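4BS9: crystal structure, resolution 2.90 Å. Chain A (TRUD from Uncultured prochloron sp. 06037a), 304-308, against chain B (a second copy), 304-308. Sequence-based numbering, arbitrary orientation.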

ATOM      1  N   THR A 304     -16.722   5.954   7.511  1.00 68.23           N
ATOM      2  CA  THR A 304     -15.842   4.852   7.096  1.00 71.06           C
ATOM      3  C   THR A 304     -14.578   4.662   7.943  1.00 68.37           C
ATOM      4  O   THR A 304     -13.703   3.915   7.563  1.00 69.45           O
ATOM      5  CB  THR A 304     -15.377   5.072   5.664  1.00 73.73           C
ATOM      6  OG1 THR A 304     -14.512   6.220   5.638  1.00 80.74           O
ATOM      7  CG2 THR A 304     -16.577   5.285   4.751  1.00 74.25           C
ATOM      8  N   LEU A 305     -14.474   5.328   9.083  1.00 69.20           N
ATOM      9  CA  LEU A 305     -13.334   5.134   9.979  1.00 71.44           C
ATOM     10  C   LEU A 305     -11.978   5.141   9.252  1.00 73.22           C
ATOM     11  O   LEU A 305     -11.164   4.244   9.410  1.00 83.05           O
ATOM     12  CB  LEU A 305     -13.520   3.835  10.767  1.00 70.27           C
ATOM     13  CG  LEU A 305     -14.592   3.820  11.859  1.00 71.01           C
ATOM     14  CD1 LEU A 305     -14.164   2.818  12.919  1.00 70.99           C
ATOM     15  CD2 LEU A 305     -14.846   5.173  12.518  1.00 69.14           C
ATOM     16  N   GLU A 306     -11.745   6.151   8.440  1.00 72.03           N
ATOM     17  CA  GLU A 306     -10.517   6.236   7.707  1.00 70.96           C
ATOM     18  C   GLU A 306      -9.775   7.466   8.158  1.00 67.54           C
ATOM     19  O   GLU A 306     -10.358   8.550   8.233  1.00 67.53           O
ATOM     20  CB  GLU A 306     -10.817   6.327   6.230  1.00 77.47           C
ATOM     21  CG  GLU A 306      -9.574   6.523   5.373  1.00 84.72           C
ATOM     22  CD  GLU A 306      -9.897   6.615   3.890  1.00 89.41           C
ATOM     23  OE1 GLU A 306     -11.058   6.947   3.574  1.00 90.22           O
ATOM     24  OE2 GLU A 306      -9.002   6.361   3.045  1.00 91.50           O
ATOM     25  N   LEU A 307      -8.488   7.293   8.454  1.00 65.67           N
ATOM     26  CA  LEU A 307      -7.608   8.403   8.820  1.00 63.44           C
ATOM     27  C   LEU A 307      -6.596   8.690   7.711  1.00 62.54           C
ATOM     28  O   LEU A 307      -5.878   7.801   7.241  1.00 60.62           O
ATOM     29  CB  LEU A 307      -6.873   8.106  10.120  1.00 63.00           C
ATOM     30  CG  LEU A 307      -6.089   9.289  10.685  1.00 62.59           C
ATOM     31  CD1 LEU A 307      -7.041  10.357  11.194  1.00 61.54           C
ATOM     32  CD2 LEU A 307      -5.162   8.836  11.803  1.00 66.10           C
ATOM     33  N   LYS A 308      -6.527   9.939   7.286  1.00 62.60           N
ATOM     34  CA  LYS A 308      -5.648  10.257   6.190  1.00 64.50           C
ATOM     35  C   LYS A 308      -4.896  11.556   6.427  1.00 60.63           C
ATOM     36  O   LYS A 308      -5.427  12.480   7.044  1.00 56.96           O
ATOM     37  CB  LYS A 308      -6.427  10.307   4.886  1.00 69.15           C
ATOM     38  CG  LYS A 308      -5.628   9.699   3.766  1.00 80.61           C
ATOM     39  CD  LYS A 308      -6.080  10.160   2.395  1.00 90.19           C
ATOM     40  CE  LYS A 308      -4.873  10.292   1.471  1.00 92.88           C
ATOM     41  NZ  LYS A 308      -5.310  10.263   0.058  1.00 97.23           N
TER
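Chain B (304-308) TLELK

Chain B, residues 304-308, packs on the same stretch of chain A about an exact two-fold axis, so every contact described from one side recurs from the other. Each stretch enters as a loop and runs on as an extended strand that continues later in the chain. The two strands run nearly antiparallel, 151° between their N-to-C directions, with a signed crossing angle of -151°, and their axes approach to 7.0 Å. No hydrogen bond joins the stretches; the contact is made mainly by leucines and buries 198 Å² in all.

Thr B304 (phi/psi -113/11, chi1 p) lies beyond the contact. Leu B305 takes a left-handed backbone conformation (46/51), and its CA-to-CB bond points sideways. Its side chain (m, t) comes nearest to the chain A stretch at CB, with Leu B305 CB 4.6 Å from Leu A307 CD2, but its carbonyl comes closer: Leu B305 O lies 3.1 Å from Leu A307 CD2, a polar atom against a methyl. The same methyl reaches the next backbone nitrogen, Leu A307 CD2 lying 4.2 Å from Glu B306 N. Glu B306 (-117/132) directs its CA-to-CB bond away from chain A, and its side chain, t at chi1 and chi2, remains exposed.

Leu B307 (-109/127) is the centre of the pairing. It faces its own symmetry mate, with Leu B307 CA 5.9 Å from Leu A307 CA, and both CA-to-CB bonds point toward the opposing stretch. The apolar contact is tightest at the base of the side chains, where Leu B307 CB lies 3.6 Å from Leu A307 CB. With chi1 t and chi2 p, Leu B307 places CD2 3.1 Å from Leu A305 O and 4.2 Å from Glu A306 N. Lys B308 (-138/146) is again extended but turns its CA-to-CB bond away, its side chain making no contact with the chain A stretch.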

ATOM      1  N   THR B 304       1.635   8.724  17.109  1.00 68.23           N
ATOM      2  CA  THR B 304       1.896   8.716  15.662  1.00 71.06           C
ATOM      3  C   THR B 304       0.661   8.878  14.768  1.00 68.37           C
ATOM      4  O   THR B 304       0.750   8.687  13.575  1.00 69.45           O
ATOM      5  CB  THR B 304       2.554   7.404  15.262  1.00 73.73           C
ATOM      6  OG1 THR B 304       1.598   6.344  15.436  1.00 80.74           O
ATOM      7  CG2 THR B 304       3.791   7.156  16.117  1.00 74.25           C
ATOM      8  N   LEU B 305      -0.486   9.228  15.331  1.00 69.20           N
ATOM      9  CA  LEU B 305      -1.684   9.477  14.529  1.00 71.44           C
ATOM     10  C   LEU B 305      -1.940   8.400  13.460  1.00 73.22           C
ATOM     11  O   LEU B 305      -2.134   8.693  12.291  1.00 83.05           O
ATOM     12  CB  LEU B 305      -1.588  10.864  13.889  1.00 70.27           C
ATOM     13  CG  LEU B 305      -1.748  12.077  14.807  1.00 71.01           C
ATOM     14  CD1 LEU B 305      -2.318  13.217  13.979  1.00 70.99           C
ATOM     15  CD2 LEU B 305      -2.642  11.841  16.021  1.00 69.14           C
ATOM     16  N   GLU B 306      -1.923   7.147  13.866  1.00 72.03           N
ATOM     17  CA  GLU B 306      -2.135   6.073  12.940  1.00 70.96           C
ATOM     18  C   GLU B 306      -3.393   5.346  13.333  1.00 67.54           C
ATOM     19  O   GLU B 306      -3.574   5.005  14.504  1.00 67.53           O
ATOM     20  CB  GLU B 306      -0.958   5.130  12.986  1.00 77.47           C
ATOM     21  CG  GLU B 306      -1.137   3.899  12.108  1.00 84.72           C
ATOM     22  CD  GLU B 306       0.057   2.959  12.169  1.00 89.41           C
ATOM     23  OE1 GLU B 306       0.796   3.036  13.170  1.00 90.22           O
ATOM     24  OE2 GLU B 306       0.254   2.149  11.229  1.00 91.50           O
ATOM     25  N   LEU B 307      -4.259   5.108  12.348  1.00 65.67           N
ATOM     26  CA  LEU B 307      -5.484   4.335  12.546  1.00 63.44           C
ATOM     27  C   LEU B 307      -5.393   2.975  11.855  1.00 62.54           C
ATOM     28  O   LEU B 307      -5.092   2.872  10.662  1.00 60.62           O
ATOM     29  CB  LEU B 307      -6.696   5.095  12.023  1.00 63.00           C
ATOM     30  CG  LEU B 307      -8.039   4.457  12.371  1.00 62.59           C
ATOM     31  CD1 LEU B 307      -8.311   4.579  13.860  1.00 61.54           C
ATOM     32  CD2 LEU B 307      -9.164   5.103  11.577  1.00 66.10           C
ATOM     33  N   LYS B 308      -5.659   1.917  12.601  1.00 62.60           N
ATOM     34  CA  LYS B 308      -5.514   0.603  12.027  1.00 64.50           C
ATOM     35  C   LYS B 308      -6.656  -0.316  12.426  1.00 60.63           C
ATOM     36  O   LYS B 308      -7.183  -0.212  13.535  1.00 56.96           O
ATOM     37  CB  LYS B 308      -4.172   0.005  12.410  1.00 69.15           C
ATOM     38  CG  LYS B 308      -3.575  -0.746  11.252  1.00 80.61           C
ATOM     39  CD  LYS B 308      -2.542  -1.771  11.676  1.00 90.19           C
ATOM     40  CE  LYS B 308      -2.627  -2.994  10.769  1.00 92.88           C
ATOM     41  NZ  LYS B 308      -1.366  -3.767  10.839  1.00 97.23           N
TER